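Local atomic coordinates of acetone carboxylase alpha subunit (Xanthobacter autotrophicus Py2, PDB entry 5M45), a protein that belongs to the hydantoinase B/oxoprolinase family and forms the alpha subunit of a six-chain, metal-containing enzyme assembly. Residues A[73-78]-A[90-95]; A[210-215]-A[233-238]. All coordinates share one frame; numbering follows the deposited sequence.

Contact 1: A[73-78]-A[90-95]; sequences ETAKKI and LCFTLY
L90 meets K76 fork first: both of its methyls, CD1 and CD2, lie 4.0 Å from K76 CB, so the root of the lysine sits against the branched end of the leucine. The first torsion of L90 (chi1 78°) places CG between the backbone N and the carbonyl carbon and helps to aim the fork at K76, in the 3-10 turn that follows the helix. Lysine suits its position because its two halves do different work. The aliphatic base packs on the strand, while the rest of the chain departs from the strand and bends at its last torsion (chi4 80°), leaving NZ to make a weak hydrogen bond with E85 O.

The second pair is A75 with F92. The alanine methyl CB approaches F92 CE2 at 4.3 Å, and the ring is turned obliquely to it. A residue as small as alanine leaves room for the phenylalanine ring beside the end of the helix. F92 also packs on I244 of helix 227-255. Across the two segments the contact is van der Waals packing of carbon atoms, and the backbones keep their distance, with 7.7 Å between K76 CA and L90 CA. In the 3-10 turn, I78 N bonds to A75 O at 3.1 Å.

The strand belongs to an antiparallel sheet: C91 pairs with V173 on one flank, and F92 with S105 on the other. T93 touches V112 and M115 of helix 111-124, while T74, K77 and I78 pack on aromatic side chains of another protein's chain. With helix 227-255 packed on the F92 face and helix 111-124 on the T93 face, the sheet is locally sandwiched between helices, and the end of helix 54-75 joins the first of these layers.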
# COMPACT_ATOMS: atom_id res chain seq x y z
N GLU A 73 18.92 6.93 -23.99
CA GLU A 73 19.98 6.03 -24.44
C GLU A 73 21.08 5.83 -23.37
O GLU A 73 21.59 4.72 -23.19
CB GLU A 73 20.57 6.56 -25.78
CG GLU A 73 21.83 5.86 -26.31
CD GLU A 73 21.60 4.45 -26.83
OE1 GLU A 73 20.43 4.07 -27.07
OE2 GLU A 73 22.63 3.73 -27.06
N THR A 74 21.42 6.91 -22.66
CA THR A 74 22.48 6.89 -21.64
C THR A 74 22.01 6.38 -20.27
O THR A 74 22.64 5.49 -19.68
CB THR A 74 23.06 8.32 -21.49
OG1 THR A 74 23.61 8.69 -22.75
CG2 THR A 74 24.16 8.43 -20.44
N ALA A 75 20.90 6.94 -19.74
CA ALA A 75 20.47 6.59 -18.40
C ALA A 75 20.06 5.13 -18.24
O ALA A 75 20.19 4.59 -17.17
CB ALA A 75 19.35 7.49 -17.94
N LYS A 76 19.59 4.48 -19.32
CA LYS A 76 19.15 3.08 -19.20
C LYS A 76 20.30 2.12 -18.78
O LYS A 76 20.02 1.03 -18.27
CB LYS A 76 18.45 2.60 -20.46
CG LYS A 76 19.36 2.34 -21.67
CD LYS A 76 18.47 2.03 -22.88
CE LYS A 76 19.28 1.95 -24.14
NZ LYS A 76 19.93 0.60 -24.18
N LYS A 77 21.56 2.54 -18.99
CA LYS A 77 22.70 1.76 -18.59
C LYS A 77 22.93 1.65 -17.09
O LYS A 77 23.78 0.86 -16.65
CB LYS A 77 23.97 2.26 -19.30
CG LYS A 77 23.88 2.13 -20.83
CD LYS A 77 25.22 2.58 -21.45
CE LYS A 77 25.27 4.12 -21.39
NZ LYS A 77 26.56 4.61 -21.92
N ILE A 78 22.16 2.42 -16.30
CA ILE A 78 22.15 2.34 -14.85
C ILE A 78 21.42 1.11 -14.30
O ILE A 78 21.77 0.59 -13.24
CB ILE A 78 21.57 3.66 -14.25
CG1 ILE A 78 22.52 4.83 -14.57
CG2 ILE A 78 21.36 3.54 -12.73
CD1 ILE A 78 21.90 6.20 -14.44
N LEU A 90 11.43 2.65 -21.11
CA LEU A 90 11.56 3.92 -20.38
C LEU A 90 11.34 5.07 -21.36
O LEU A 90 11.35 4.86 -22.57
CB LEU A 90 12.92 4.05 -19.64
CG LEU A 90 14.18 4.42 -20.43
CD1 LEU A 90 15.32 4.81 -19.48
CD2 LEU A 90 14.62 3.31 -21.37
N CYS A 91 11.12 6.26 -20.82
CA CYS A 91 10.83 7.47 -21.64
C CYS A 91 11.16 8.73 -20.83
O CYS A 91 10.90 8.76 -19.63
CB CYS A 91 9.38 7.47 -22.06
SG CYS A 91 8.77 8.86 -23.03
N PHE A 92 11.72 9.74 -21.50
CA PHE A 92 11.94 11.08 -20.92
C PHE A 92 11.29 12.16 -21.79
O PHE A 92 11.41 12.13 -23.03
CB PHE A 92 13.43 11.38 -20.76
CG PHE A 92 14.11 10.51 -19.73
CD1 PHE A 92 14.00 10.80 -18.37
CD2 PHE A 92 14.80 9.37 -20.11
CE1 PHE A 92 14.60 9.98 -17.42
CE2 PHE A 92 15.42 8.56 -19.16
CZ PHE A 92 15.31 8.86 -17.82
N THR A 93 10.61 13.09 -21.14
CA THR A 93 9.78 14.06 -21.80
C THR A 93 9.99 15.49 -21.19
O THR A 93 10.09 15.65 -19.94
CB THR A 93 8.30 13.62 -21.75
OG1 THR A 93 8.16 12.29 -22.28
CG2 THR A 93 7.43 14.60 -22.55
N LEU A 94 10.04 16.50 -22.07
CA LEU A 94 10.22 17.91 -21.67
C LEU A 94 8.87 18.65 -21.76
O LEU A 94 8.20 18.54 -22.80
CB LEU A 94 11.29 18.58 -22.54
CG LEU A 94 11.54 20.09 -22.35
CD1 LEU A 94 11.99 20.43 -20.93
CD2 LEU A 94 12.58 20.53 -23.37
N TYR A 95 8.46 19.34 -20.69
CA TYR A 95 7.17 20.05 -20.61
C TYR A 95 7.34 21.57 -20.43
O TYR A 95 8.33 22.03 -19.83
CB TYR A 95 6.31 19.51 -19.43
CG TYR A 95 5.98 18.04 -19.55
CD1 TYR A 95 6.86 17.07 -19.07
CD2 TYR A 95 4.79 17.61 -20.15
CE1 TYR A 95 6.57 15.71 -19.19
CE2 TYR A 95 4.51 16.26 -20.27
CZ TYR A 95 5.41 15.31 -19.77
OH TYR A 95 5.18 13.94 -19.92

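Contact 2: A[210-215]-A[233-238]; sequences DTLFRD and DERTRI
L212 makes a small van der Waals contact between an edge strand and a helix, in which one leucine packs on an isoleucine, I238, and on two charged side chains, E234 and R235. Strand 211-212 is the outermost of its antiparallel sheet within this chain, and helix 227-255 runs past it. The closest approach is methyl to methyl, L212 CD1 to I238 CD1 at 3.6 Å, the two side chains reaching toward each other tip to tip. Leucine and isoleucine suit the spot because their terminal methyls can meet closely without any polar group.

One turn earlier on the helix, E234 comes toward L212 from the opposite direction. With CG anti to the backbone N (chi1 173°) and the rest of its chain stretched out, its carboxylate carbon CD comes 3.8 Å from L212 CD1. This is van der Waals contact alone; the acid's OE2 accepts a hydrogen bond from W216 NE1.

R235 is the third partner. It is bent at its second torsion (chi2 -63°), and L212 CD1 lies over one face of its guanidinium, 3.9 Å from the plane and toward the rim. A water accepts hydrogen bonds from R235 NH2 and L212 N, each 3.1 Å long, and so ties the arginine to the strand backbone. Outside the two segments, R235 is held by another protein's chain, whose backbone bonds to NH2.

V206 and L217 pack on L212 as well, and its carbonyl accepts a bond from N130 of the second subunit. The arrangement is edge-strand-to-helix packing beside a subunit interface.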
# COMPACT_ATOMS: atom_id res chain seq x y z
N ASP A 210 18.04 18.22 -4.48
CA ASP A 210 18.56 17.13 -5.33
C ASP A 210 18.85 15.83 -4.56
O ASP A 210 19.57 14.97 -5.06
CB ASP A 210 19.79 17.60 -6.17
CG ASP A 210 19.41 18.53 -7.34
OD1 ASP A 210 18.20 18.76 -7.63
OD2 ASP A 210 20.34 19.04 -8.01
N THR A 211 18.26 15.67 -3.38
CA THR A 211 18.60 14.59 -2.46
C THR A 211 17.33 13.87 -2.01
O THR A 211 16.40 14.53 -1.50
CB THR A 211 19.34 15.11 -1.22
OG1 THR A 211 20.44 15.90 -1.64
CG2 THR A 211 19.88 13.96 -0.37
N LEU A 212 17.28 12.54 -2.20
CA LEU A 212 16.11 11.76 -1.77
C LEU A 212 15.97 11.65 -0.24
O LEU A 212 16.96 11.48 0.48
CB LEU A 212 16.14 10.36 -2.42
CG LEU A 212 15.96 10.37 -3.94
CD1 LEU A 212 16.26 9.00 -4.48
CD2 LEU A 212 14.56 10.75 -4.37
N PHE A 213 14.75 11.73 0.25
CA PHE A 213 14.50 11.65 1.70
C PHE A 213 14.59 10.19 2.17
O PHE A 213 14.04 9.28 1.54
CB PHE A 213 13.09 12.18 2.08
CG PHE A 213 12.80 13.61 1.70
CD1 PHE A 213 13.72 14.62 1.89
CD2 PHE A 213 11.54 13.96 1.21
CE1 PHE A 213 13.41 15.96 1.58
CE2 PHE A 213 11.23 15.29 0.89
CZ PHE A 213 12.18 16.29 1.07
N ARG A 214 15.21 9.99 3.33
CA ARG A 214 15.43 8.64 3.86
C ARG A 214 14.11 7.91 4.24
O ARG A 214 14.02 6.69 4.05
CB ARG A 214 16.35 8.68 5.08
CG ARG A 214 16.96 7.33 5.42
CD ARG A 214 17.65 7.28 6.76
NE ARG A 214 18.61 8.35 7.02
CZ ARG A 214 19.89 8.37 6.68
NH1 ARG A 214 20.65 9.41 7.05
NH2 ARG A 214 20.45 7.40 5.97
N ASP A 215 13.10 8.63 4.76
CA ASP A 215 11.81 8.01 5.10
C ASP A 215 11.15 7.41 3.85
O ASP A 215 10.63 6.27 3.92
CB ASP A 215 10.83 8.93 5.87
CG ASP A 215 10.62 10.31 5.21
OD1 ASP A 215 11.54 10.81 4.54
OD2 ASP A 215 9.51 10.90 5.39
N ASP A 233 16.20 1.34 -10.94
CA ASP A 233 15.23 2.02 -11.82
C ASP A 233 14.99 3.48 -11.37
O ASP A 233 14.86 4.39 -12.20
CB ASP A 233 13.90 1.23 -11.93
CG ASP A 233 14.04 -0.07 -12.77
OD1 ASP A 233 15.04 -0.23 -13.53
OD2 ASP A 233 13.14 -0.96 -12.70
N GLU A 234 14.98 3.71 -10.05
CA GLU A 234 14.85 5.05 -9.53
C GLU A 234 16.05 5.96 -9.89
O GLU A 234 15.88 7.11 -10.29
CB GLU A 234 14.56 5.04 -8.02
CG GLU A 234 14.56 6.42 -7.35
CD GLU A 234 14.00 6.38 -5.93
OE1 GLU A 234 14.54 5.61 -5.10
OE2 GLU A 234 13.03 7.13 -5.66
N ARG A 235 17.27 5.44 -9.71
CA ARG A 235 18.47 6.19 -10.09
C ARG A 235 18.50 6.48 -11.60
O ARG A 235 18.93 7.58 -11.99
CB ARG A 235 19.76 5.49 -9.62
CG ARG A 235 19.83 5.28 -8.09
CD ARG A 235 19.84 6.62 -7.32
NE ARG A 235 19.85 6.43 -5.90
CZ ARG A 235 19.98 7.42 -4.99
NH1 ARG A 235 19.97 7.15 -3.69
NH2 ARG A 235 20.11 8.69 -5.35
N THR A 236 18.03 5.53 -12.42
CA THR A 236 17.83 5.72 -13.86
C THR A 236 16.94 6.94 -14.18
O THR A 236 17.30 7.76 -15.03
CB THR A 236 17.18 4.44 -14.51
OG1 THR A 236 18.10 3.34 -14.37
CG2 THR A 236 16.88 4.65 -15.96
N ARG A 237 15.80 7.05 -13.50
CA ARG A 237 14.88 8.16 -13.76
C ARG A 237 15.49 9.52 -13.33
O ARG A 237 15.40 10.52 -14.08
CB ARG A 237 13.53 7.97 -13.05
CG ARG A 237 12.71 6.77 -13.51
CD ARG A 237 11.32 6.70 -12.85
NE ARG A 237 11.37 6.67 -11.38
CZ ARG A 237 11.45 5.58 -10.63
NH1 ARG A 237 11.52 4.36 -11.16
NH2 ARG A 237 11.48 5.70 -9.31
N ILE A 238 16.11 9.56 -12.14
CA ILE A 238 16.69 10.82 -11.65
C ILE A 238 17.85 11.29 -12.57
O ILE A 238 17.98 12.50 -12.82
CB ILE A 238 17.20 10.71 -10.19
CG1 ILE A 238 16.05 10.42 -9.30
CG2 ILE A 238 17.75 12.04 -9.75
CD1 ILE A 238 16.45 9.99 -7.89
O HOH W 1 19.67 10.93 -3.26

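How the contacts relate
Helix 227-255 joins the two contacts, whose centres are 15 Å apart. The T236 side chain and the R237 carbonyl lie against contact 1: T236 OG1 is 3.5 Å from I78 CB, and R237 O is 3.5 Å from F92 CE1. E234, R235 and I238 instead serve contact 2. Both contacts reach the same antiparallel sheet, contact 1 at strand 90-95 and contact 2 at the edge strand 211-212. Contact 1 is near the metals: the side chain of L90 is about 10 Å from manganese, which H150, D153 and H175 bind, and that of K76 is about 8 Å from a magnesium ion. L90 also touches T174, next to H175.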